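Local structure of predicted protein (Acinetobacter sp. RUH2624, 4MEA) at residues A[30-42]-A[47-59]. The protein probably hydrolyses epoxides as a secreted Cif-type virulence factor of the alpha/beta hydrolase fold. Sequence-based numbering, arbitrary orientation. Where two conformers were deposited one is given.
Sequences QYAYAKGLSSKFI and VKLHYVEGGSKGT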
loop_
_atom_site.group_PDB
_atom_site.type_symbol
_atom_site.label_atom_id
_atom_site.label_comp_id
_atom_site.label_asym_id
_atom_site.label_seq_id
_atom_site.Cartn_x
_atom_site.Cartn_y
_atom_site.Cartn_z
ATOM N N GLN A 30 11.444 -20.606 14.713
ATOM C CA GLN A 30 11.764 -21.381 13.511
ATOM C C GLN A 30 12.853 -22.425 13.760
ATOM O O GLN A 30 13.037 -23.346 12.958
ATOM C CB GLN A 30 12.168 -20.475 12.337
ATOM C CG GLN A 30 13.458 -19.669 12.545
ATOM C CD GLN A 30 13.921 -18.979 11.276
ATOM O OE1 GLN A 30 13.655 -19.445 10.167
ATOM N NE2 GLN A 30 14.621 -17.859 11.434
ATOM N N TYR A 31 13.567 -22.283 14.872
ATOM C CA TYR A 31 14.679 -23.185 15.175
ATOM C C TYR A 31 14.241 -24.322 16.090
ATOM O O TYR A 31 15.032 -25.208 16.402
ATOM C CB TYR A 31 15.830 -22.420 15.836
ATOM C CG TYR A 31 16.225 -21.148 15.117
ATOM C CD1 TYR A 31 17.009 -21.194 13.969
ATOM C CD2 TYR A 31 15.825 -19.901 15.596
ATOM C CE1 TYR A 31 17.373 -20.027 13.304
ATOM C CE2 TYR A 31 16.190 -18.728 14.947
ATOM C CZ TYR A 31 16.963 -18.801 13.794
ATOM O OH TYR A 31 17.327 -17.649 13.136
ATOM N N ALA A 32 12.987 -24.283 16.534
ATOM C CA ALA A 32 12.471 -25.302 17.445
ATOM C C ALA A 32 11.651 -26.344 16.698
ATOM O O ALA A 32 10.658 -26.017 16.054
ATOM C CB ALA A 32 11.637 -24.666 18.555
ATOM N N TYR A 33 12.077 -27.600 16.774
ATOM C CA TYR A 33 11.406 -28.718 16.110
ATOM C C TYR A 33 10.999 -29.765 17.158
ATOM O O TYR A 33 11.847 -30.179 17.940
ATOM C CB TYR A 33 12.367 -29.353 15.091
ATOM C CG TYR A 33 13.290 -28.352 14.413
ATOM C CD1 TYR A 33 12.825 -27.534 13.388
ATOM C CD2 TYR A 33 14.621 -28.219 14.802
ATOM C CE1 TYR A 33 13.653 -26.605 12.768
ATOM C CE2 TYR A 33 15.461 -27.291 14.182
ATOM C CZ TYR A 33 14.964 -26.490 13.166
ATOM O OH TYR A 33 15.769 -25.563 12.545
ATOM N N ALA A 34 9.744 -30.207 17.158
ATOM C CA ALA A 34 9.290 -31.174 18.156
ATOM C C ALA A 34 9.873 -32.571 17.933
ATOM O O ALA A 34 10.311 -32.905 16.827
ATOM C CB ALA A 34 7.768 -31.224 18.197
ATOM N N LYS A 35 9.890 -33.380 18.991
ATOM C CA LYS A 35 10.392 -34.748 18.888
ATOM C C LYS A 35 9.650 -35.473 17.767
ATOM O O LYS A 35 8.419 -35.399 17.675
ATOM C CB LYS A 35 10.200 -35.508 20.205
ATOM C CG LYS A 35 10.774 -36.920 20.178
ATOM C CD LYS A 35 10.220 -37.779 21.302
ATOM C CE LYS A 35 8.754 -38.119 21.067
ATOM N NZ LYS A 35 8.226 -39.042 22.112
ATOM N N GLY A 36 10.403 -36.160 16.914
ATOM C CA GLY A 36 9.832 -36.819 15.753
ATOM C C GLY A 36 10.214 -36.104 14.469
ATOM O O GLY A 36 10.188 -36.686 13.390
ATOM N N LEU A 37 10.591 -34.836 14.596
ATOM C CA LEU A 37 10.902 -34.009 13.436
ATOM C C LEU A 37 12.403 -33.777 13.322
ATOM O O LEU A 37 13.106 -33.653 14.327
ATOM C CB LEU A 37 10.157 -32.668 13.523
ATOM C CG LEU A 37 8.634 -32.802 13.603
ATOM C CD1 LEU A 37 7.926 -31.438 13.694
ATOM C CD2 LEU A 37 8.125 -33.595 12.412
ATOM N N SER A 38 12.898 -33.727 12.093
ATOM C CA SER A 38 14.306 -33.451 11.876
ATOM C C SER A 38 14.472 -32.260 10.947
ATOM O O SER A 38 13.771 -32.151 9.942
ATOM C CB SER A 38 15.000 -34.678 11.279
ATOM O OG SER A 38 14.693 -35.832 12.042
ATOM N N SER A 39 15.405 -31.378 11.300
ATOM C CA SER A 39 15.758 -30.222 10.489
ATOM C C SER A 39 16.907 -30.577 9.551
ATOM O O SER A 39 17.934 -31.091 9.987
ATOM C CB SER A 39 16.157 -29.055 11.390
ATOM O OG SER A 39 16.666 -27.974 10.632
ATOM N N LYS A 40 16.729 -30.311 8.263
ATOM C CA LYS A 40 17.732 -30.669 7.268
ATOM C C LYS A 40 17.832 -29.599 6.201
ATOM O O LYS A 40 16.984 -28.718 6.121
ATOM C CB LYS A 40 17.362 -31.992 6.597
ATOM C CG LYS A 40 17.273 -33.169 7.538
ATOM C CD LYS A 40 17.008 -34.436 6.764
ATOM C CE LYS A 40 16.775 -35.606 7.695
ATOM N NZ LYS A 40 16.675 -36.887 6.938
ATOM N N PHE A 41 18.865 -29.693 5.370
ATOM C CA PHE A 41 19.046 -28.771 4.263
ATOM C C PHE A 41 19.275 -29.546 2.971
ATOM O O PHE A 41 19.795 -30.663 2.988
ATOM C CB PHE A 41 20.229 -27.838 4.526
ATOM C CG PHE A 41 20.037 -26.926 5.708
ATOM C CD1 PHE A 41 19.643 -25.611 5.526
ATOM C CD2 PHE A 41 20.253 -27.385 6.999
ATOM C CE1 PHE A 41 19.471 -24.759 6.613
ATOM C CE2 PHE A 41 20.077 -26.545 8.086
ATOM C CZ PHE A 41 19.690 -25.226 7.891
ATOM N N ILE A 42 18.886 -28.951 1.849
ATOM C CA ILE A 42 19.088 -29.590 0.557
ATOM C C ILE A 42 19.291 -28.573 -0.555
ATOM O O ILE A 42 18.586 -27.562 -0.633
ATOM C CB ILE A 42 17.925 -30.532 0.188
ATOM C CG1 ILE A 42 18.300 -31.366 -1.042
ATOM C CG2 ILE A 42 16.646 -29.733 -0.051
ATOM C CD1 ILE A 42 17.325 -32.468 -1.362
ATOM N N VAL A 47 20.328 -23.345 -4.874
ATOM C CA VAL A 47 19.715 -22.700 -3.712
ATOM C C VAL A 47 19.624 -23.717 -2.586
ATOM O O VAL A 47 19.044 -24.797 -2.762
ATOM C CB VAL A 47 18.296 -22.145 -4.020
ATOM C CG1 VAL A 47 17.656 -21.551 -2.760
ATOM C CG2 VAL A 47 18.349 -21.097 -5.135
ATOM N N LYS A 48 20.216 -23.387 -1.438
ATOM C CA LYS A 48 20.135 -24.265 -0.277
ATOM C C LYS A 48 18.813 -24.067 0.469
ATOM O O LYS A 48 18.574 -23.017 1.087
ATOM C CB LYS A 48 21.322 -24.058 0.669
ATOM C CG LYS A 48 21.423 -25.160 1.731
ATOM C CD LYS A 48 22.668 -25.018 2.585
ATOM C CE LYS A 48 23.924 -25.349 1.790
ATOM N NZ LYS A 48 25.126 -25.359 2.673
ATOM N N LEU A 49 17.951 -25.075 0.397
ATOM C CA LEU A 49 16.661 -25.015 1.080
ATOM C C LEU A 49 16.722 -25.687 2.448
ATOM O O LEU A 49 17.346 -26.743 2.616
ATOM C CB LEU A 49 15.571 -25.685 0.237
ATOM C CG LEU A 49 15.302 -25.172 -1.179
ATOM C CD1 LEU A 49 14.348 -26.121 -1.876
ATOM C CD2 LEU A 49 14.739 -23.756 -1.175
ATOM N N HIS A 50 16.084 -25.058 3.429
ATOM C CA HIS A 50 15.877 -25.693 4.726
ATOM C C HIS A 50 14.508 -26.368 4.735
ATOM O O HIS A 50 13.533 -25.838 4.196
ATOM C CB HIS A 50 15.977 -24.665 5.859
ATOM C CG HIS A 50 15.560 -25.193 7.199
ATOM N ND1 HIS A 50 14.437 -24.744 7.860
ATOM C CD2 HIS A 50 16.120 -26.129 8.004
ATOM C CE1 HIS A 50 14.323 -25.378 9.014
ATOM N NE2 HIS A 50 15.330 -26.228 9.124
ATOM N N TYR A 51 14.431 -27.546 5.334
ATOM C CA TYR A 51 13.140 -28.178 5.522
ATOM C C TYR A 51 13.137 -28.977 6.809
ATOM O O TYR A 51 14.189 -29.228 7.402
ATOM C CB TYR A 51 12.779 -29.063 4.327
ATOM C CG TYR A 51 13.669 -30.284 4.124
ATOM C CD1 TYR A 51 13.259 -31.546 4.553
ATOM C CD2 TYR A 51 14.899 -30.178 3.487
ATOM C CE1 TYR A 51 14.062 -32.674 4.363
ATOM C CE2 TYR A 51 15.717 -31.299 3.297
ATOM C CZ TYR A 51 15.281 -32.541 3.731
ATOM O OH TYR A 51 16.071 -33.651 3.547
ATOM N N VAL A 52 11.943 -29.366 7.225
ATOM C CA VAL A 52 11.737 -30.183 8.404
ATOM C C VAL A 52 10.841 -31.334 7.983
ATOM O O VAL A 52 9.865 -31.134 7.259
ATOM C CB VAL A 52 11.055 -29.357 9.524
ATOM C CG1 VAL A 52 10.676 -30.238 10.705
ATOM C CG2 VAL A 52 11.969 -28.215 9.956
ATOM N N GLU A 53 11.179 -32.545 8.411
ATOM C CA GLU A 53 10.383 -33.705 8.043
ATOM C C GLU A 53 10.151 -34.635 9.225
ATOM O O GLU A 53 10.876 -34.601 10.218
ATOM C CB GLU A 53 11.040 -34.473 6.890
ATOM C CG GLU A 53 12.306 -35.198 7.289
ATOM C CD GLU A 53 13.003 -35.868 6.115
ATOM O OE1 GLU A 53 14.189 -36.221 6.267
ATOM O OE2 GLU A 53 12.375 -36.042 5.048
ATOM N N GLY A 54 9.122 -35.463 9.108
ATOM C CA GLY A 54 8.792 -36.410 10.149
ATOM C C GLY A 54 8.054 -37.564 9.516
ATOM O O GLY A 54 7.634 -37.474 8.361
ATOM N N GLY A 55 7.905 -38.650 10.264
ATOM C CA GLY A 55 7.264 -39.843 9.748
ATOM C C GLY A 55 8.116 -40.602 8.746
ATOM O O GLY A 55 9.300 -40.318 8.566
ATOM N N SER A 56 7.506 -41.579 8.088
ATOM C CA SER A 56 8.209 -42.394 7.102
ATOM C C SER A 56 7.230 -43.001 6.111
ATOM O O SER A 56 7.259 -42.689 4.924
ATOM C CB SER A 56 8.989 -43.507 7.795
ATOM O OG SER A 56 8.118 -44.278 8.604
ATOM N N LYS A 57 6.356 -43.870 6.603
ATOM C CA LYS A 57 5.401 -44.549 5.735
ATOM C C LYS A 57 4.167 -43.688 5.489
ATOM O O LYS A 57 3.867 -42.784 6.268
ATOM C CB LYS A 57 5.014 -45.909 6.322
ATOM C CG LYS A 57 6.203 -46.848 6.492
ATOM C CD LYS A 57 5.782 -48.272 6.831
ATOM C CE LYS A 57 7.002 -49.177 6.969
ATOM N NZ LYS A 57 6.633 -50.618 7.050
ATOM N N GLY A 58 3.465 -43.959 4.391
ATOM C CA GLY A 58 2.244 -43.238 4.082
ATOM C C GLY A 58 2.473 -42.162 3.043
ATOM O O GLY A 58 3.586 -41.658 2.890
ATOM N N THR A 59 1.416 -41.810 2.324
ATOM C CA THR A 59 1.521 -40.799 1.282
ATOM C C THR A 59 2.156 -39.543 1.852
ATOM O O THR A 59 1.677 -39.001 2.853
ATOM C CB THR A 59 0.142 -40.445 0.719
ATOM O OG1 THR A 59 -0.467 -41.631 0.207
ATOM C CG2 THR A 59 0.259 -39.399 -0.388
HETATM O O HOH W 1 9.066 -39.080 12.731
HETATM O O HOH W 2 12.492 -37.030 11.917
HETATM O O HOH W 3 18.690 -33.460 2.865
#
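S38, K40 and I42 pair through their backbones with E53, Y51 and L49, two hydrogen bonds to each pair. The K40-Y51 bonds are the straightest: K40 N to Y51 O is 2.9 Å long with 172° at the hydrogen. Carbon donors fill the intervals, as where F41 CA lies 3.1 Å from L49 O. Water carries the pairing on past G54, accepting from G55 N and donating to G36 O.

The charged pair lies on the face bearing K40, Y51 and E53. The extended K40 chain rises from the sheet past the Y51 ring, with CB over the ring face and CD 3.4 Å from Y51 OH, until NZ reaches E53 OE1 at 2.7 Å. K86 takes the other carboxylate oxygen, OE2, so E53 is shared between two lysines.

These strands form the antiparallel hairpin at the margin of the alpha/beta hydrolase sheet: 37-44 is outermost, and 47-54 joins it to 87-90. Helix 108-123 packs on the Y51 face, where I42 CG2 also touches Y51 CE2 at 3.8 Å.

Aromatic and polar contacts mix on the opposite face. H50 presents NE2 to S39 OG at 2.7 Å, its ring swung away from the backbone N (chi1 171°) and the hydroxyl near the imidazole plane; D91 holds ND1, so both ring nitrogens are engaged. F41 meets that imidazole obliquely, planes at 46°, and H50 CD2 sits over the phenyl face. Less certainly, since Y33 has two conformers, its ring meets H50 rim to rim, CD1 lies 3.6 Å from V52 CG2 and its hydroxyl bonds to Q97.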